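Local structure of carboxyvinyl-carboxyphosphonate phosphorylmutase (Bacillus anthracis, 4IQD) at residues F258-I261 against K262-S266; A36-A39 against M40-L43; G170-G173 against L174-I178. The protein belongs to the phosphoenolpyruvate phosphomutase family of enzymes, whose core is a TIM-type beta/alpha barrel, and is modelled here with bound pyruvic acid. One frame throughout, in Å; residues are numbered along the deposited sequence.

Interaction 1: residues F258-I261 against K262-S266; sequences FTLI and KETGS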
loop_
_atom_site.group_PDB
_atom_site.type_symbol
_atom_site.label_atom_id
_atom_site.label_comp_id
_atom_site.label_asym_id
_atom_site.label_seq_id
_atom_site.Cartn_x
_atom_site.Cartn_y
_atom_site.Cartn_z
ATOM N N PHE A 258 10.088 6.613 11.871
ATOM C CA PHE A 258 10.066 5.568 12.887
ATOM C C PHE A 258 11.277 5.687 13.794
ATOM O O PHE A 258 11.172 5.533 15.011
ATOM C CB PHE A 258 10.054 4.192 12.233
ATOM C CG PHE A 258 8.765 3.861 11.555
ATOM C CD1 PHE A 258 7.595 4.502 11.917
ATOM C CD2 PHE A 258 8.718 2.903 10.561
ATOM C CE1 PHE A 258 6.403 4.196 11.297
ATOM C CE2 PHE A 258 7.526 2.592 9.936
ATOM C CZ PHE A 258 6.367 3.241 10.306
ATOM N N THR A 259 12.428 5.947 13.185
ATOM C CA THR A 259 13.648 6.206 13.928
ATOM C C THR A 259 13.399 7.341 14.907
ATOM O O THR A 259 13.760 7.259 16.078
ATOM C CB THR A 259 14.795 6.603 12.982
ATOM O OG1 THR A 259 15.015 5.558 12.029
ATOM C CG2 THR A 259 16.072 6.846 13.754
ATOM N N LEU A 260 12.751 8.389 14.412
ATOM C CA LEU A 260 12.478 9.584 15.192
ATOM C C LEU A 260 11.580 9.292 16.386
ATOM O O LEU A 260 11.872 9.716 17.502
ATOM C CB LEU A 260 11.835 10.645 14.304
ATOM C CG LEU A 260 11.668 12.047 14.886
ATOM C CD1 LEU A 260 13.007 12.624 15.310
ATOM C CD2 LEU A 260 11.008 12.938 13.856
ATOM N N ILE A 261 10.490 8.568 16.149
ATOM C CA ILE A 261 9.553 8.244 17.219
ATOM C C ILE A 261 10.195 7.336 18.263
ATOM O O ILE A 261 9.917 7.456 19.454
ATOM C CB ILE A 261 8.266 7.579 16.680
ATOM C CG1 ILE A 261 7.563 8.493 15.675
ATOM C CG2 ILE A 261 7.316 7.250 17.816
ATOM C CD1 ILE A 261 6.295 7.906 15.100
ATOM N N LYS A 262 11.058 6.431 17.822
ATOM C CA LYS A 262 11.728 5.538 18.759
ATOM C C LYS A 262 12.797 6.286 19.542
ATOM O O LYS A 262 12.933 6.104 20.750
ATOM C CB LYS A 262 12.342 4.333 18.040
ATOM C CG LYS A 262 12.831 3.233 18.982
ATOM C CD LYS A 262 11.888 3.066 20.169
ATOM C CE LYS A 262 12.148 1.783 20.947
ATOM N NZ LYS A 262 11.313 0.658 20.445
ATOM N N GLU A 263 13.549 7.128 18.845
ATOM C CA GLU A 263 14.639 7.868 19.459
ATOM C C GLU A 263 14.155 8.963 20.392
ATOM O O GLU A 263 14.587 9.050 21.539
ATOM C CB GLU A 263 15.524 8.502 18.389
ATOM C CG GLU A 263 16.511 7.560 17.742
ATOM C CD GLU A 263 17.662 8.308 17.106
ATOM O OE1 GLU A 263 17.737 9.540 17.292
ATOM O OE2 GLU A 263 18.492 7.669 16.425
ATOM N N THR A 264 13.265 9.808 19.884
ATOM C CA THR A 264 12.858 11.005 20.605
ATOM C C THR A 264 11.551 10.820 21.363
ATOM O O THR A 264 11.201 11.639 22.209
ATOM C CB THR A 264 12.710 12.194 19.649
ATOM O OG1 THR A 264 11.557 11.999 18.821
ATOM C CG2 THR A 264 13.944 12.316 18.774
ATOM N N GLY A 265 10.829 9.747 21.057
ATOM C CA GLY A 265 9.563 9.478 21.713
ATOM C C GLY A 265 8.396 10.223 21.092
ATOM O O GLY A 265 7.256 10.078 21.533
ATOM N N SER A 266 8.679 11.014 20.060
ATOM C CA SER A 266 7.661 11.846 19.425
ATOM C C SER A 266 7.947 12.045 17.936
ATOM O O SER A 266 9.093 11.938 17.499
ATOM C CB SER A 266 7.586 13.203 20.132
ATOM O OG SER A 266 6.604 14.039 19.548
#
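The carbonyl oxygen of L260 is gripped twice by one residue, T264, whose backbone N and hydroxyl reach it from opposite faces of the carbonyl plane. The hydroxyl bond, T264 OG1 to L260 O, is short at 2.7 Å and arrives from above that plane, 44° out of it. It is made possible by a chi1 of 71°, which sets OG1 between the backbone N and the carbonyl carbon and folds it back over the preceding turn. Obliquely across the same pair, L260 CD1 rests on T264 CG2 at 3.6 Å. T264 OG1 also accepts from S266 N at 3.3 Å, an ST turn that follows the chain out of the helix at its C-terminal end. G265 has already left helical geometry there with a positive phi of 83°, a conformation that calls for glycine; its N gives a weak bond to I261 O, which also accepts from Q32 NE2 of the second subunit. One residue back along the helix, T259 and E263 run side by side, T259 CG2 lying 3.7 Å from E263 OE2, while T259 OG1 bonds back to E255 O. K262 turns to the second subunit, where it forms a cation-pi contact with F50.

Interaction 2: residues A36-A39 against M40-L43; sequences AHDA and MAAL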
loop_
_atom_site.group_PDB
_atom_site.type_symbol
_atom_site.label_atom_id
_atom_site.label_comp_id
_atom_site.label_asym_id
_atom_site.label_seq_id
_atom_site.Cartn_x
_atom_site.Cartn_y
_atom_site.Cartn_z
ATOM N N ALA A 36 3.034 3.396 -9.547
ATOM C CA ALA A 36 2.223 3.616 -8.358
ATOM C C ALA A 36 1.891 2.271 -7.738
ATOM O O ALA A 36 1.089 1.519 -8.282
ATOM C CB ALA A 36 0.951 4.367 -8.710
ATOM N N HIS A 37 2.516 1.964 -6.608
ATOM C CA HIS A 37 2.321 0.667 -5.969
ATOM C C HIS A 37 0.997 0.569 -5.223
ATOM O O HIS A 37 0.565 -0.526 -4.868
ATOM C CB HIS A 37 3.482 0.338 -5.031
ATOM C CG HIS A 37 3.630 1.299 -3.889
ATOM N ND1 HIS A 37 4.280 2.501 -4.015
ATOM C CD2 HIS A 37 3.218 1.221 -2.604
ATOM C CE1 HIS A 37 4.261 3.138 -2.855
ATOM N NE2 HIS A 37 3.620 2.371 -1.979
ATOM N N ASP A 38 0.359 1.713 -4.982
ATOM C CA ASP A 38 -0.939 1.735 -4.317
ATOM C C ASP A 38 -1.798 2.921 -4.761
ATOM O O ASP A 38 -1.337 3.786 -5.507
ATOM C CB ASP A 38 -0.773 1.705 -2.791
ATOM C CG ASP A 38 -0.297 3.032 -2.213
ATOM O OD1 ASP A 38 0.104 3.934 -2.976
ATOM O OD2 ASP A 38 -0.314 3.168 -0.972
ATOM N N ALA A 39 -3.038 2.965 -4.286
ATOM C CA ALA A 39 -3.982 3.981 -4.733
ATOM C C ALA A 39 -3.603 5.397 -4.299
ATOM O O ALA A 39 -3.887 6.354 -5.013
ATOM C CB ALA A 39 -5.392 3.638 -4.284
HETATM N N MSE A 40 -2.965 5.538 -3.142
HETATM C CA MSE A 40 -2.549 6.867 -2.696
HETATM C C MSE A 40 -1.459 7.437 -3.595
HETATM O O MSE A 40 -1.519 8.601 -3.983
HETATM C CB MSE A 40 -2.090 6.867 -1.236
HETATM C CG MSE A 40 -1.622 8.236 -0.743
HETATM SE SE MSE A 40 -2.990 9.623 -0.917
HETATM C CE MSE A 40 -1.899 11.199 -0.643
ATOM N N ALA A 41 -0.467 6.613 -3.924
ATOM C CA ALA A 41 0.578 7.019 -4.854
ATOM C C ALA A 41 -0.030 7.363 -6.211
ATOM O O ALA A 41 0.405 8.299 -6.877
ATOM C CB ALA A 41 1.628 5.922 -4.997
ATOM N N ALA A 42 -1.050 6.606 -6.602
ATOM C CA ALA A 42 -1.748 6.843 -7.858
ATOM C C ALA A 42 -2.420 8.216 -7.871
ATOM O O ALA A 42 -2.379 8.931 -8.871
ATOM C CB ALA A 42 -2.774 5.748 -8.098
ATOM N N LEU A 43 -3.028 8.580 -6.749
ATOM C CA LEU A 43 -3.712 9.860 -6.625
ATOM C C LEU A 43 -2.743 11.038 -6.648
ATOM O O LEU A 43 -3.033 12.078 -7.235
ATOM C CB LEU A 43 -4.546 9.886 -5.344
ATOM C CG LEU A 43 -5.769 8.965 -5.358
ATOM C CD1 LEU A 43 -6.317 8.750 -3.951
ATOM C CD2 LEU A 43 -6.843 9.533 -6.275
#
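D38 closes the first turn of helix 39-48 as its N-cap: OD1 accepts from A41 N at 2.9 Å in a nearly straight bond, with an N-H...O angle of 164°. A chi1 of 74° swings the carboxylate back over the turn, and OD1 is approached on its syn side, 33° out of the carboxylate plane. The backbone of the same residue takes the next amide, D38 O accepting from A42 N at 3.0 Å, so that one aspartate serves two successive N-H groups. L43 N continues the pattern by bonding to A39 O.

The close packing lies around small side chains. A41 CB presses to 3.2 Å from D38 OD1, and A36 CB sits against the start of the helix, 4.0 Å from A42 CB and 4.1 Å from A41 CB. The looser part is on the H37 side. There A41 CB approaches the imidazole obliquely, no nearer than 4.4 Å at CE1, and D38 OD1 stands 4.0 Å above one ring face, offset toward the rim. H37 ND1 finds its polar partner in S246 OG. No side of the contact opens to solvent, since every residue in it is buried; selenomethionine M40 extends away from the loop to meet T283 of its own chain and A251 of the second subunit.

In the barrel this is the join between strand 31-34 and helix 39-48. A39, A42 and L43 pack on helix 74-88, H37 lies against helix 57-63, and A36 shares backbone hydrogen bonds with Y54 of strand 53-55.

Interaction 3: residues G170-G173 against L174-I178; sequences GVEG and LDEAI. With PYR (pyruvic acid), chain D.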
loop_
_atom_site.group_PDB
_atom_site.type_symbol
_atom_site.label_atom_id
_atom_site.label_comp_id
_atom_site.label_asym_id
_atom_site.label_seq_id
_atom_site.Cartn_x
_atom_site.Cartn_y
_atom_site.Cartn_z
ATOM N N GLY A 170 21.561 -8.211 -23.085
ATOM C CA GLY A 170 22.637 -8.542 -22.171
ATOM C C GLY A 170 22.974 -10.016 -22.075
ATOM O O GLY A 170 23.890 -10.397 -21.347
ATOM N N VAL A 171 22.244 -10.851 -22.805
ATOM C CA VAL A 171 22.481 -12.289 -22.744
ATOM C C VAL A 171 22.769 -12.904 -24.118
ATOM O O VAL A 171 23.513 -13.880 -24.227
ATOM C CB VAL A 171 21.315 -13.020 -22.039
ATOM C CG1 VAL A 171 20.041 -12.901 -22.849
ATOM C CG2 VAL A 171 21.668 -14.477 -21.788
ATOM N N GLU A 172 22.205 -12.311 -25.166
ATOM C CA GLU A 172 22.387 -12.826 -26.520
ATOM C C GLU A 172 23.040 -11.826 -27.470
ATOM O O GLU A 172 23.748 -12.218 -28.395
ATOM C CB GLU A 172 21.051 -13.278 -27.100
ATOM C CG GLU A 172 20.407 -14.425 -26.358
ATOM C CD GLU A 172 19.027 -14.742 -26.883
ATOM O OE1 GLU A 172 18.608 -14.114 -27.876
ATOM O OE2 GLU A 172 18.358 -15.616 -26.298
ATOM N N GLY A 173 22.794 -10.540 -27.254
ATOM C CA GLY A 173 23.384 -9.525 -28.101
ATOM C C GLY A 173 22.379 -8.595 -28.749
ATOM O O GLY A 173 21.182 -8.878 -28.796
ATOM N N LEU A 174 22.885 -7.479 -29.261
ATOM C CA LEU A 174 22.052 -6.418 -29.808
ATOM C C LEU A 174 21.174 -6.879 -30.959
ATOM O O LEU A 174 19.956 -6.750 -30.898
ATOM C CB LEU A 174 22.918 -5.247 -30.261
ATOM C CG LEU A 174 22.156 -4.011 -30.738
ATOM C CD1 LEU A 174 21.093 -3.601 -29.729
ATOM C CD2 LEU A 174 23.132 -2.873 -30.978
ATOM N N ASP A 175 21.793 -7.413 -32.007
ATOM C CA ASP A 175 21.045 -7.863 -33.177
ATOM C C ASP A 175 20.060 -8.968 -32.828
ATOM O O ASP A 175 19.021 -9.104 -33.467
ATOM C CB ASP A 175 21.992 -8.332 -34.279
ATOM C CG ASP A 175 22.646 -7.181 -35.009
ATOM O OD1 ASP A 175 22.006 -6.114 -35.135
ATOM O OD2 ASP A 175 23.802 -7.345 -35.456
ATOM N N GLU A 176 20.395 -9.752 -31.809
ATOM C CA GLU A 176 19.509 -10.802 -31.330
ATOM C C GLU A 176 18.243 -10.192 -30.771
ATOM O O GLU A 176 17.141 -10.672 -31.024
ATOM C CB GLU A 176 20.182 -11.602 -30.226
ATOM C CG GLU A 176 20.212 -13.075 -30.482
ATOM C CD GLU A 176 21.589 -13.543 -30.863
ATOM O OE1 GLU A 176 21.806 -14.772 -30.880
ATOM O OE2 GLU A 176 22.451 -12.680 -31.142
ATOM N N ALA A 177 18.413 -9.133 -29.992
ATOM C CA ALA A 177 17.282 -8.445 -29.397
ATOM C C ALA A 177 16.405 -7.837 -30.485
ATOM O O ALA A 177 15.182 -7.948 -30.434
ATOM C CB ALA A 177 17.763 -7.382 -28.436
ATOM N N ILE A 178 17.039 -7.212 -31.473
ATOM C CA ILE A 178 16.317 -6.590 -32.580
ATOM C C ILE A 178 15.456 -7.612 -33.307
ATOM O O ILE A 178 14.306 -7.333 -33.660
ATOM C CB ILE A 178 17.279 -5.914 -33.576
ATOM C CG1 ILE A 178 17.875 -4.651 -32.955
ATOM C CG2 ILE A 178 16.564 -5.576 -34.878
ATOM C CD1 ILE A 178 18.825 -3.904 -33.866
HETATM C C PYR D . 25.756 -8.244 -30.974
HETATM O O PYR D . 25.056 -9.302 -31.288
HETATM O OXT PYR D . 25.695 -7.184 -31.739
HETATM C CA PYR D . 26.544 -8.262 -29.828
HETATM O O3 PYR D . 26.776 -7.167 -29.145
HETATM C CB PYR D . 27.127 -9.565 -29.377
#
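A chi1 of -63° carries E172 CG away from its own carbonyl carbon and the chain runs on extended, whereas E176 is off a staggered chi1 and bent at chi2 (106°); the two side chains cross at about a right angle. Their contact is made largely through carbon: E172 CB lies 3.5 Å from E176 CG, and E172 OE1 comes within 3.2 Å of that same methylene. E176 OE2 also lies 3.1 Å from E172 O, two acceptors with no bond between them. The carboxylate planes are 60° apart, with 4.4 Å between E172 OE1 and E176 OE1. This proximity of like charges is probably unfavourable, though both E172 carboxylate oxygens are hydrogen-bonded just beyond the two segments, and R180 adds a long, weak ion pair to E172 OE2.

G173 is the N-cap residue, and its O accepts from A177 N at 3.0 Å, in the carbonyl plane, to close the first helical turn. Its backbone adopts a positive phi that calls for glycine, and its CA faces the carboxylate of a bound pyruvic acid, 3.6 Å from PYR O. L174 N lies 3.4 Å from PYR C. The ligand thus rests at the N-terminal end of the helix, where the helix dipole probably favours an anion, with R169 and D175 completing the pocket.

The loop leads from strand 161-166 into helix 174-187. L174 and I178 turn from it to pack against helix 200-209.

All three contacts lie at helix ends, but with different chemistry. Interaction 2 is the core one, wholly buried, its centre about 12 Å from that of the chain; an aspartate side chain caps its helix among alanines. Interaction 3, partly buried on the opposite side of the chain's centre, also opens a helix after a barrel strand, yet its N-cap is a glycine, and two acidic residues and pyruvic acid crowd the turn. Interaction 1 is the C-terminal counterpart, finished by a threonine and a glycine far out on helix 245-264, its centre about 34 Å from that of the chain. Interactions 1 and 2 both touch the second subunit, whereas interaction 3 meets no other chain of the assembly.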